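Local coordinates for protein alkaline phosphatase D (Bacillus subtilis, PDB 2YEQ) that hydrolyses phosphate esters, acting as both a phosphomonoesterase and a phosphodiesterase with iron(III) and calcium in its active site, at residues K292-E297 and P345-D350; E297-N302 and G354-R359; R303-K308 and D350-Y355. One frame throughout, in Å; residues are numbered along the deposited sequence.

Interaction 1 (K292-E297 and P345-D350); sequences KPPSDE and PIYSMD. With PE5 (3,6,9,12,15,18,21,24-octaoxahexacosan-1-ol), chain E.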
loop_
_atom_site.group_PDB
_atom_site.type_symbol
_atom_site.label_atom_id
_atom_site.label_comp_id
_atom_site.label_asym_id
_atom_site.label_seq_id
_atom_site.Cartn_x
_atom_site.Cartn_y
_atom_site.Cartn_z
ATOM N N LYS A 292 -0.387 16.461 -17.792
ATOM C CA LYS A 292 -0.371 17.804 -18.343
ATOM C C LYS A 292 1.057 18.301 -18.483
ATOM O O LYS A 292 1.970 17.769 -17.818
ATOM C CB LYS A 292 -1.134 18.752 -17.398
ATOM C CG LYS A 292 -2.596 18.366 -17.134
ATOM C CD LYS A 292 -3.484 18.584 -18.368
ATOM C CE LYS A 292 -4.938 18.131 -18.151
ATOM N NZ LYS A 292 -5.547 18.734 -16.924
ATOM N N PRO A 293 1.259 19.348 -19.294
ATOM C CA PRO A 293 2.552 20.012 -19.330
ATOM C C PRO A 293 2.851 20.626 -17.995
ATOM O O PRO A 293 1.929 21.005 -17.298
ATOM C CB PRO A 293 2.374 21.107 -20.394
ATOM C CG PRO A 293 1.307 20.639 -21.262
ATOM C CD PRO A 293 0.398 19.767 -20.418
ATOM N N PRO A 294 4.115 20.699 -17.597
ATOM C CA PRO A 294 4.452 21.480 -16.428
ATOM C C PRO A 294 4.093 22.947 -16.660
ATOM O O PRO A 294 3.930 23.357 -17.808
ATOM C CB PRO A 294 5.970 21.333 -16.319
ATOM C CG PRO A 294 6.417 21.066 -17.699
ATOM C CD PRO A 294 5.299 20.386 -18.413
ATOM N N SER A 295 3.958 23.703 -15.575
ATOM C CA SER A 295 3.479 25.076 -15.636
ATOM C C SER A 295 3.997 25.792 -14.427
ATOM O O SER A 295 4.586 25.172 -13.525
ATOM C CB SER A 295 1.946 25.108 -15.648
ATOM O OG SER A 295 1.404 24.626 -14.425
ATOM N N ASP A 296 3.759 27.102 -14.381
ATOM C CA ASP A 296 4.110 27.873 -13.205
ATOM C C ASP A 296 3.334 27.365 -11.997
ATOM O O ASP A 296 3.840 27.370 -10.883
ATOM C CB ASP A 296 3.830 29.361 -13.431
ATOM C CG ASP A 296 4.725 29.961 -14.518
ATOM O OD1 ASP A 296 5.968 29.870 -14.400
ATOM O OD2 ASP A 296 4.178 30.489 -15.505
ATOM N N GLU A 297 2.101 26.948 -12.224
ATOM C CA GLU A 297 1.287 26.356 -11.177
ATOM C C GLU A 297 1.956 25.089 -10.585
ATOM O O GLU A 297 2.170 24.985 -9.373
ATOM C CB GLU A 297 -0.086 26.035 -11.766
ATOM C CG GLU A 297 -1.164 25.645 -10.776
ATOM C CD GLU A 297 -2.560 25.611 -11.434
ATOM O OE1 GLU A 297 -3.006 26.645 -11.985
ATOM O OE2 GLU A 297 -3.221 24.564 -11.387
ATOM N N PRO A 345 7.115 18.390 -22.759
ATOM C CA PRO A 345 6.941 17.357 -21.735
ATOM C C PRO A 345 5.488 17.278 -21.241
ATOM O O PRO A 345 4.743 18.264 -21.336
ATOM C CB PRO A 345 7.867 17.806 -20.618
ATOM C CG PRO A 345 8.077 19.268 -20.830
ATOM C CD PRO A 345 7.983 19.483 -22.293
ATOM N N ILE A 346 5.092 16.091 -20.771
ATOM C CA ILE A 346 3.771 15.821 -20.190
ATOM C C ILE A 346 4.006 14.921 -18.956
ATOM O O ILE A 346 4.721 13.904 -19.046
ATOM C CB ILE A 346 2.859 15.144 -21.183
ATOM C CG1 ILE A 346 2.616 16.054 -22.393
ATOM C CG2 ILE A 346 1.482 14.739 -20.540
ATOM C CD1 ILE A 346 2.125 15.300 -23.589
ATOM N N TYR A 347 3.456 15.345 -17.813
ATOM C CA TYR A 347 3.708 14.730 -16.513
ATOM C C TYR A 347 2.404 14.411 -15.789
ATOM O O TYR A 347 1.374 15.061 -16.025
ATOM C CB TYR A 347 4.519 15.666 -15.648
ATOM C CG TYR A 347 5.945 15.816 -16.141
ATOM C CD1 TYR A 347 6.816 14.731 -16.129
ATOM C CD2 TYR A 347 6.411 17.029 -16.633
ATOM C CE1 TYR A 347 8.110 14.851 -16.588
ATOM C CE2 TYR A 347 7.711 17.168 -17.091
ATOM C CZ TYR A 347 8.554 16.073 -17.067
ATOM O OH TYR A 347 9.837 16.189 -17.518
ATOM N N SER A 348 2.469 13.434 -14.883
ATOM C CA SER A 348 1.333 13.105 -14.021
ATOM C C SER A 348 1.226 14.110 -12.907
ATOM O O SER A 348 2.120 14.233 -12.077
ATOM C CB SER A 348 1.469 11.700 -13.432
ATOM O OG SER A 348 0.535 11.509 -12.379
ATOM N N MET A 349 0.116 14.841 -12.866
ATOM C CA MET A 349 -0.044 15.902 -11.866
ATOM C C MET A 349 -0.307 15.343 -10.475
ATOM O O MET A 349 -0.126 16.032 -9.470
ATOM C CB MET A 349 -1.170 16.871 -12.318
ATOM C CG MET A 349 -0.819 17.617 -13.605
ATOM S SD MET A 349 0.553 18.770 -13.284
ATOM C CE MET A 349 1.947 18.024 -14.149
ATOM N N ASP A 350 -0.665 14.068 -10.405
ATOM C CA ASP A 350 -0.958 13.397 -9.121
ATOM C C ASP A 350 0.249 12.670 -8.506
ATOM O O ASP A 350 0.208 12.246 -7.339
ATOM C CB ASP A 350 -2.107 12.413 -9.323
ATOM C CG ASP A 350 -2.673 11.893 -8.013
ATOM O OD1 ASP A 350 -3.068 12.701 -7.126
ATOM O OD2 ASP A 350 -2.729 10.643 -7.881
HETATM C C48 PE5 E . 12.754 17.268 -13.594
HETATM C C50 PE5 E . 11.514 17.970 -13.036
HETATM O O1 PE5 E . 10.364 17.101 -13.060
HETATM C C1 PE5 E . 9.337 17.409 -14.018
HETATM C C2 PE5 E . 8.163 18.175 -13.396
HETATM O O2 PE5 E . 8.178 19.603 -13.636
#
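Lys292 and Met349 both hold CG anti to the carbonyl carbon (chi1 -58° and -65°), which brings Lys292 CG to 4.0 Å from Met349 CG. The two chains cross at about a right angle. Each then bends. Lysine suits its place by having an apolar stem for this packing and an ammonium that ends on the carbonyl oxygens of Asn287 and Asp289. The flexible thioether of Met349 can fold back, and its methyl CE lies 3.7 Å from Lys292 O.

The same oxygen accepts from Tyr347 N at 2.8 Å, and Lys292 N returns the bond to Tyr347 O at 2.9 Å. Beyond this pair come Pro293 and Pro294, which have no N-H to extend the ladder. A weaker contact follows instead, with Pro293 CA directing its hydrogen at Pro345 O across 3.4 Å. Pro294 then turns its ring onto that of Pro345, CD to CG 3.8 Å, again nearly perpendicular.

The same CD of Pro294 meets the edge of the Tyr347 ring, 4.0 Å from CD2. Over one face of that ring lies C1 of the bound polyether, offset toward the rim and 3.4 Å from Tyr347 CZ. An alanine in place of Tyr347 would keep the backbone pair but would probably open a gap beside Pro294 and deprive the polyether of the flat surface it rests on. Two reciprocal bonds between Lys292 and Tyr347 are the signature of a hydrogen-bonded antiparallel pair, here joining the short strands 291-292 and 347-348 of a two-stranded ribbon.

Interaction 2 (E297-N302 and G354-R359); sequences ESRNPN and GYPAQR. With PE5 (3,6,9,12,15,18,21,24-octaoxahexacosan-1-ol), chain E.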
loop_
_atom_site.group_PDB
_atom_site.type_symbol
_atom_site.label_atom_id
_atom_site.label_comp_id
_atom_site.label_asym_id
_atom_site.label_seq_id
_atom_site.Cartn_x
_atom_site.Cartn_y
_atom_site.Cartn_z
ATOM N N GLU A 297 2.101 26.948 -12.224
ATOM C CA GLU A 297 1.287 26.356 -11.177
ATOM C C GLU A 297 1.956 25.089 -10.585
ATOM O O GLU A 297 2.170 24.985 -9.373
ATOM C CB GLU A 297 -0.086 26.035 -11.766
ATOM C CG GLU A 297 -1.164 25.645 -10.776
ATOM C CD GLU A 297 -2.560 25.611 -11.434
ATOM O OE1 GLU A 297 -3.006 26.645 -11.985
ATOM O OE2 GLU A 297 -3.221 24.564 -11.387
ATOM N N SER A 298 2.286 24.122 -11.436
ATOM C CA SER A 298 2.887 22.881 -10.928
ATOM C C SER A 298 4.251 23.146 -10.319
ATOM O O SER A 298 4.600 22.547 -9.290
ATOM C CB SER A 298 2.969 21.800 -11.998
ATOM O OG SER A 298 3.914 22.126 -12.989
ATOM N N ARG A 299 4.997 24.084 -10.907
ATOM C CA ARG A 299 6.361 24.399 -10.434
ATOM C C ARG A 299 6.399 25.314 -9.212
ATOM O O ARG A 299 7.467 25.513 -8.656
ATOM C CB ARG A 299 7.216 25.005 -11.569
ATOM C CG ARG A 299 7.563 24.028 -12.716
ATOM C CD ARG A 299 8.481 24.673 -13.785
ATOM N NE ARG A 299 7.844 25.840 -14.416
ATOM C CZ ARG A 299 7.412 25.926 -15.681
ATOM N NH1 ARG A 299 7.556 24.919 -16.539
ATOM N NH2 ARG A 299 6.831 27.051 -16.101
ATOM N N ASN A 300 5.259 25.855 -8.769
ATOM C CA ASN A 300 5.228 26.735 -7.579
ATOM C C ASN A 300 5.975 26.086 -6.414
ATOM O O ASN A 300 5.618 24.987 -5.993
ATOM C CB ASN A 300 3.764 27.021 -7.194
ATOM C CG ASN A 300 3.602 27.900 -5.965
ATOM O OD1 ASN A 300 4.520 28.121 -5.194
ATOM N ND2 ASN A 300 2.372 28.412 -5.779
ATOM N N PRO A 301 6.976 26.774 -5.858
ATOM C CA PRO A 301 7.820 26.176 -4.833
ATOM C C PRO A 301 7.178 26.041 -3.481
ATOM O O PRO A 301 7.686 25.295 -2.639
ATOM C CB PRO A 301 9.011 27.161 -4.726
ATOM C CG PRO A 301 8.524 28.412 -5.303
ATOM C CD PRO A 301 7.572 28.019 -6.377
ATOM N N ASN A 302 6.082 26.764 -3.234
ATOM C CA ASN A 302 5.398 26.626 -1.952
ATOM C C ASN A 302 4.581 25.350 -1.831
ATOM O O ASN A 302 4.144 25.011 -0.743
ATOM C CB ASN A 302 4.449 27.809 -1.724
ATOM C CG ASN A 302 5.194 29.094 -1.460
ATOM O OD1 ASN A 302 6.269 29.079 -0.872
ATOM N ND2 ASN A 302 4.619 30.206 -1.875
ATOM N N GLY A 354 4.274 16.117 -10.318
ATOM C CA GLY A 354 3.257 17.177 -10.141
ATOM C C GLY A 354 3.609 18.107 -8.998
ATOM O O GLY A 354 2.962 19.148 -8.815
ATOM N N TYR A 355 4.595 17.686 -8.200
ATOM C CA TYR A 355 5.054 18.387 -7.025
ATOM C C TYR A 355 6.591 18.496 -7.074
ATOM O O TYR A 355 7.269 18.090 -6.135
ATOM C CB TYR A 355 4.599 17.676 -5.741
ATOM C CG TYR A 355 3.067 17.587 -5.605
ATOM C CD1 TYR A 355 2.331 16.719 -6.404
ATOM C CD2 TYR A 355 2.371 18.420 -4.712
ATOM C CE1 TYR A 355 0.947 16.649 -6.317
ATOM C CE2 TYR A 355 0.972 18.333 -4.587
ATOM C CZ TYR A 355 0.266 17.457 -5.412
ATOM O OH TYR A 355 -1.099 17.357 -5.365
ATOM N N PRO A 356 7.130 19.076 -8.147
ATOM C CA PRO A 356 8.603 19.064 -8.372
ATOM C C PRO A 356 9.420 19.797 -7.335
ATOM O O PRO A 356 10.535 19.367 -7.041
ATOM C CB PRO A 356 8.753 19.698 -9.753
ATOM C CG PRO A 356 7.545 20.617 -9.866
ATOM C CD PRO A 356 6.437 19.853 -9.189
ATOM N N ALA A 357 8.893 20.867 -6.739
ATOM C CA ALA A 357 9.647 21.571 -5.706
ATOM C C ALA A 357 9.751 20.762 -4.435
ATOM O O ALA A 357 10.786 20.745 -3.763
ATOM C CB ALA A 357 9.035 22.945 -5.397
ATOM N N GLN A 358 8.655 20.121 -4.065
ATOM C CA GLN A 358 8.677 19.209 -2.934
ATOM C C GLN A 358 9.745 18.128 -3.193
ATOM O O GLN A 358 10.508 17.788 -2.299
ATOM C CB GLN A 358 7.302 18.558 -2.761
ATOM C CG GLN A 358 7.272 17.383 -1.820
ATOM C CD GLN A 358 7.392 17.768 -0.376
ATOM O OE1 GLN A 358 6.395 17.887 0.331
ATOM N NE2 GLN A 358 8.616 17.939 0.093
ATOM N N ARG A 359 9.768 17.579 -4.395
ATOM C CA ARG A 359 10.744 16.522 -4.693
ATOM C C ARG A 359 12.178 17.063 -4.595
ATOM O O ARG A 359 13.060 16.409 -4.021
ATOM C CB ARG A 359 10.500 15.900 -6.055
ATOM C CG ARG A 359 11.329 14.622 -6.236
ATOM C CD ARG A 359 10.952 13.896 -7.441
ATOM N NE ARG A 359 10.979 14.751 -8.603
ATOM C CZ ARG A 359 10.370 14.498 -9.745
ATOM N NH1 ARG A 359 9.683 13.385 -9.917
ATOM N NH2 ARG A 359 10.450 15.367 -10.746
HETATM C C48 PE5 E . 12.754 17.268 -13.594
HETATM C C50 PE5 E . 11.514 17.970 -13.036
HETATM O O1 PE5 E . 10.364 17.101 -13.060
HETATM C C1 PE5 E . 9.337 17.409 -14.018
HETATM C C2 PE5 E . 8.163 18.175 -13.396
HETATM O O2 PE5 E . 8.178 19.603 -13.636
HETATM O O HOH W 1 6.131 22.605 -7.060
#
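Pro356 and Ala357 press against the backbone that leaves helix 296-299, and here the contact is close. Pro356 CD sits 3.3 Å from Ser298 O, with CG of the same ring a little farther from that oxygen. Ala357 CB touches Pro301 CA at 3.5 Å; the small alanine lets the helix start come close to the main chain of Pro301. No direct hydrogen bond joins the two segments. A water takes that role: it donates to Ser298 O and to Asn300 O, each at 2.7 Å, and accepts from Ala357 N at 3.3 Å.

The pattern on one side is the start of a helix. Tyr355 is the N-cap of helix 356-368, and Pro356 follows as its first residue, a place where the missing N-H costs nothing because no earlier turn could use it. Ala357 N likewise lies in the first turn, so the water supplies a partner that the helix cannot. On the other side Asn300 OD1 accepts from Asn302 N at 2.9 Å, an Asx turn that shapes the chain just after its short helix. Ser298 OG turns back to Ser295 N, with chi1 69° placing it between the backbone N and the carbonyl carbon.

The outer side is looser. Arg299 is exposed and its CB points away; its nearest atom to the other segment is CA, 4.0 Å from Pro356 CG. The ring of Pro301 is only loosely engaged, its CB 4.3 Å from Ala357 CB. A bound polyether lies beside buried Pro356 and Arg359, its O1 2.9 Å from Arg359 NH2, while Arg359 NH1 pairs with Asp353.

Interaction 3 (R303-K308 and D350-Y355); sequences RTLLGK and DSWDGY. With PE5 (3,6,9,12,15,18,21,24-octaoxahexacosan-1-ol), chain E.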
loop_
_atom_site.group_PDB
_atom_site.type_symbol
_atom_site.label_atom_id
_atom_site.label_comp_id
_atom_site.label_asym_id
_atom_site.label_seq_id
_atom_site.Cartn_x
_atom_site.Cartn_y
_atom_site.Cartn_z
ATOM N N ARG A 303 4.311 24.699 -2.944
ATOM C CA ARG A 303 3.421 23.549 -2.937
ATOM C C ARG A 303 4.091 22.349 -2.294
ATOM O O ARG A 303 5.291 22.121 -2.517
ATOM C CB ARG A 303 2.992 23.214 -4.334
ATOM C CG ARG A 303 1.978 24.208 -4.876
ATOM C CD ARG A 303 1.643 23.942 -6.301
ATOM N NE ARG A 303 0.827 22.744 -6.448
ATOM C CZ ARG A 303 1.187 21.616 -7.067
ATOM N NH1 ARG A 303 2.392 21.480 -7.616
ATOM N NH2 ARG A 303 0.334 20.596 -7.126
ATOM N N THR A 304 3.313 21.625 -1.483
ATOM C CA THR A 304 3.785 20.513 -0.664
ATOM C C THR A 304 2.990 19.235 -0.979
ATOM O O THR A 304 1.829 19.306 -1.423
ATOM C CB THR A 304 3.654 20.854 0.824
ATOM O OG1 THR A 304 4.364 19.884 1.591
ATOM C CG2 THR A 304 2.145 20.940 1.296
ATOM N N LEU A 305 3.647 18.085 -0.806
ATOM C CA LEU A 305 2.970 16.769 -0.790
ATOM C C LEU A 305 2.856 16.311 0.642
ATOM O O LEU A 305 1.824 15.783 1.050
ATOM C CB LEU A 305 3.755 15.688 -1.542
ATOM C CG LEU A 305 3.404 15.265 -2.950
ATOM C CD1 LEU A 305 4.421 14.171 -3.368
ATOM C CD2 LEU A 305 1.972 14.755 -3.118
ATOM N N LEU A 306 3.927 16.501 1.411
ATOM C CA LEU A 306 4.046 15.894 2.718
ATOM C C LEU A 306 3.490 16.764 3.802
ATOM O O LEU A 306 3.144 16.259 4.892
ATOM C CB LEU A 306 5.514 15.632 3.064
ATOM C CG LEU A 306 6.321 14.711 2.160
ATOM C CD1 LEU A 306 7.784 14.650 2.659
ATOM C CD2 LEU A 306 5.661 13.308 2.098
ATOM N N GLY A 307 3.459 18.076 3.547
ATOM C CA GLY A 307 3.230 19.040 4.604
ATOM C C GLY A 307 4.512 19.285 5.357
ATOM O O GLY A 307 5.418 18.429 5.365
ATOM N N LYS A 308 4.583 20.436 6.027
ATOM C CA LYS A 308 5.823 20.909 6.629
ATOM C C LYS A 308 6.336 19.999 7.726
ATOM O O LYS A 308 7.530 19.735 7.780
ATOM C CB LYS A 308 5.656 22.332 7.192
ATOM C CG LYS A 308 6.871 22.863 7.988
ATOM C CD LYS A 308 7.499 24.104 7.348
ATOM C CE LYS A 308 8.287 23.758 6.077
ATOM N NZ LYS A 308 9.741 24.114 6.189
ATOM N N ASP A 350 -0.665 14.068 -10.405
ATOM C CA ASP A 350 -0.958 13.397 -9.121
ATOM C C ASP A 350 0.249 12.670 -8.506
ATOM O O ASP A 350 0.208 12.246 -7.339
ATOM C CB ASP A 350 -2.107 12.413 -9.323
ATOM C CG ASP A 350 -2.673 11.893 -8.013
ATOM O OD1 ASP A 350 -3.068 12.701 -7.126
ATOM O OD2 ASP A 350 -2.729 10.643 -7.881
ATOM N N SER A 351 1.322 12.571 -9.288
ATOM C CA SER A 351 2.589 11.946 -8.877
ATOM C C SER A 351 3.601 12.990 -8.413
ATOM O O SER A 351 3.288 14.178 -8.373
ATOM C CB SER A 351 3.176 11.149 -10.054
ATOM O OG SER A 351 2.253 10.163 -10.492
ATOM N N TRP A 352 4.814 12.557 -8.041
ATOM C CA TRP A 352 5.828 13.496 -7.571
ATOM C C TRP A 352 6.246 14.509 -8.672
ATOM O O TRP A 352 6.593 15.646 -8.339
ATOM C CB TRP A 352 7.068 12.798 -7.018
ATOM C CG TRP A 352 6.908 12.150 -5.681
ATOM C CD1 TRP A 352 6.286 10.957 -5.426
ATOM C CD2 TRP A 352 7.366 12.628 -4.436
ATOM N NE1 TRP A 352 6.343 10.672 -4.108
ATOM C CE2 TRP A 352 6.989 11.689 -3.469
ATOM C CE3 TRP A 352 8.053 13.780 -4.028
ATOM C CZ2 TRP A 352 7.306 11.834 -2.139
ATOM C CZ3 TRP A 352 8.357 13.921 -2.733
ATOM C CH2 TRP A 352 7.988 12.959 -1.784
ATOM N N ASP A 353 6.158 14.132 -9.945
ATOM C CA ASP A 353 6.397 15.075 -11.041
ATOM C C ASP A 353 5.422 16.297 -10.982
ATOM O O ASP A 353 5.714 17.349 -11.566
ATOM C CB ASP A 353 6.207 14.416 -12.396
ATOM C CG ASP A 353 7.454 13.631 -12.896
ATOM O OD1 ASP A 353 8.610 13.995 -12.561
ATOM O OD2 ASP A 353 7.226 12.656 -13.648
ATOM N N GLY A 354 4.274 16.117 -10.318
ATOM C CA GLY A 354 3.257 17.177 -10.141
ATOM C C GLY A 354 3.609 18.107 -8.998
ATOM O O GLY A 354 2.962 19.148 -8.815
ATOM N N TYR A 355 4.595 17.686 -8.200
ATOM C CA TYR A 355 5.054 18.387 -7.025
ATOM C C TYR A 355 6.591 18.496 -7.074
ATOM O O TYR A 355 7.269 18.090 -6.135
ATOM C CB TYR A 355 4.599 17.676 -5.741
ATOM C CG TYR A 355 3.067 17.587 -5.605
ATOM C CD1 TYR A 355 2.331 16.719 -6.404
ATOM C CD2 TYR A 355 2.371 18.420 -4.712
ATOM C CE1 TYR A 355 0.947 16.649 -6.317
ATOM C CE2 TYR A 355 0.972 18.333 -4.587
ATOM C CZ TYR A 355 0.266 17.457 -5.412
ATOM O OH TYR A 355 -1.099 17.357 -5.365
HETATM C C48 PE5 E . 12.754 17.268 -13.594
HETATM C C50 PE5 E . 11.514 17.970 -13.036
HETATM O O1 PE5 E . 10.364 17.101 -13.060
HETATM C C1 PE5 E . 9.337 17.409 -14.018
HETATM C C2 PE5 E . 8.163 18.175 -13.396
HETATM O O2 PE5 E . 8.178 19.603 -13.636
HETATM O O HOH W 2 0.228 18.686 -9.218
#
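The ring of Tyr355 is sandwiched between Leu305 and Arg303. On one face Leu305 CD2 stands over the centre, 3.7 Å above the plane; on the opposite face Arg303 NH2 lies 3.4 Å above it, offset toward the rim. The guanidinium lies nearly flat on the ring, the planes 28° apart, in a cation-pi stack. Ser351 O meets the edge of the ring in its plane. The other methyl of Leu305, CD1, stands over the centre of the Trp352 six-membered ring at 3.5 Å, so a branched leucine can fill the wedge between two aromatic faces.

Arg303 bends at chi3 (72°), which places NE off the line of the extended stem. The guanidinium beyond it uses its edge for Gly354 O: NH1 donates at 2.7 Å, almost straight at 176°, in the plane of both groups. A water bridges NH2 and the same carbonyl, and NH2 also binds Asp284 O.

Trp352 NE1 bonds to Gln330 and Tyr355 OH to Asp283 O, so both rings are held at their polar ends. The positive charge of Arg303, gripped by Gly354 O and Asp284 O and resting on an aromatic face, is likely to be well stabilised.

In the fold
Three consecutive pieces of chain, 292-297, 297-302 and 303-308, leave strand 291-292, pass helix 296-299 and lead to helix 308-320. After helix 308-320 and strand 325-329 of the seven-stranded sheet, the chain returns through 345-350, 350-355 and 354-359. Interaction 1 closes the loop first, at strand 347-348. Its segments alternate with those of interactions 2 and 3, so their loops cross. Interactions 2 and 3 end on the same piece of chain, sharing Gly354 and Tyr355. Glu297 belongs to interactions 1 and 2, Asp350 to interactions 1 and 3. Together they fasten the ribbon 291-292/347-348 and helix 296-299 to the start of helix 356-368, and interaction 3 joins the loop before helix 308-320 to the turn before helix 356-368.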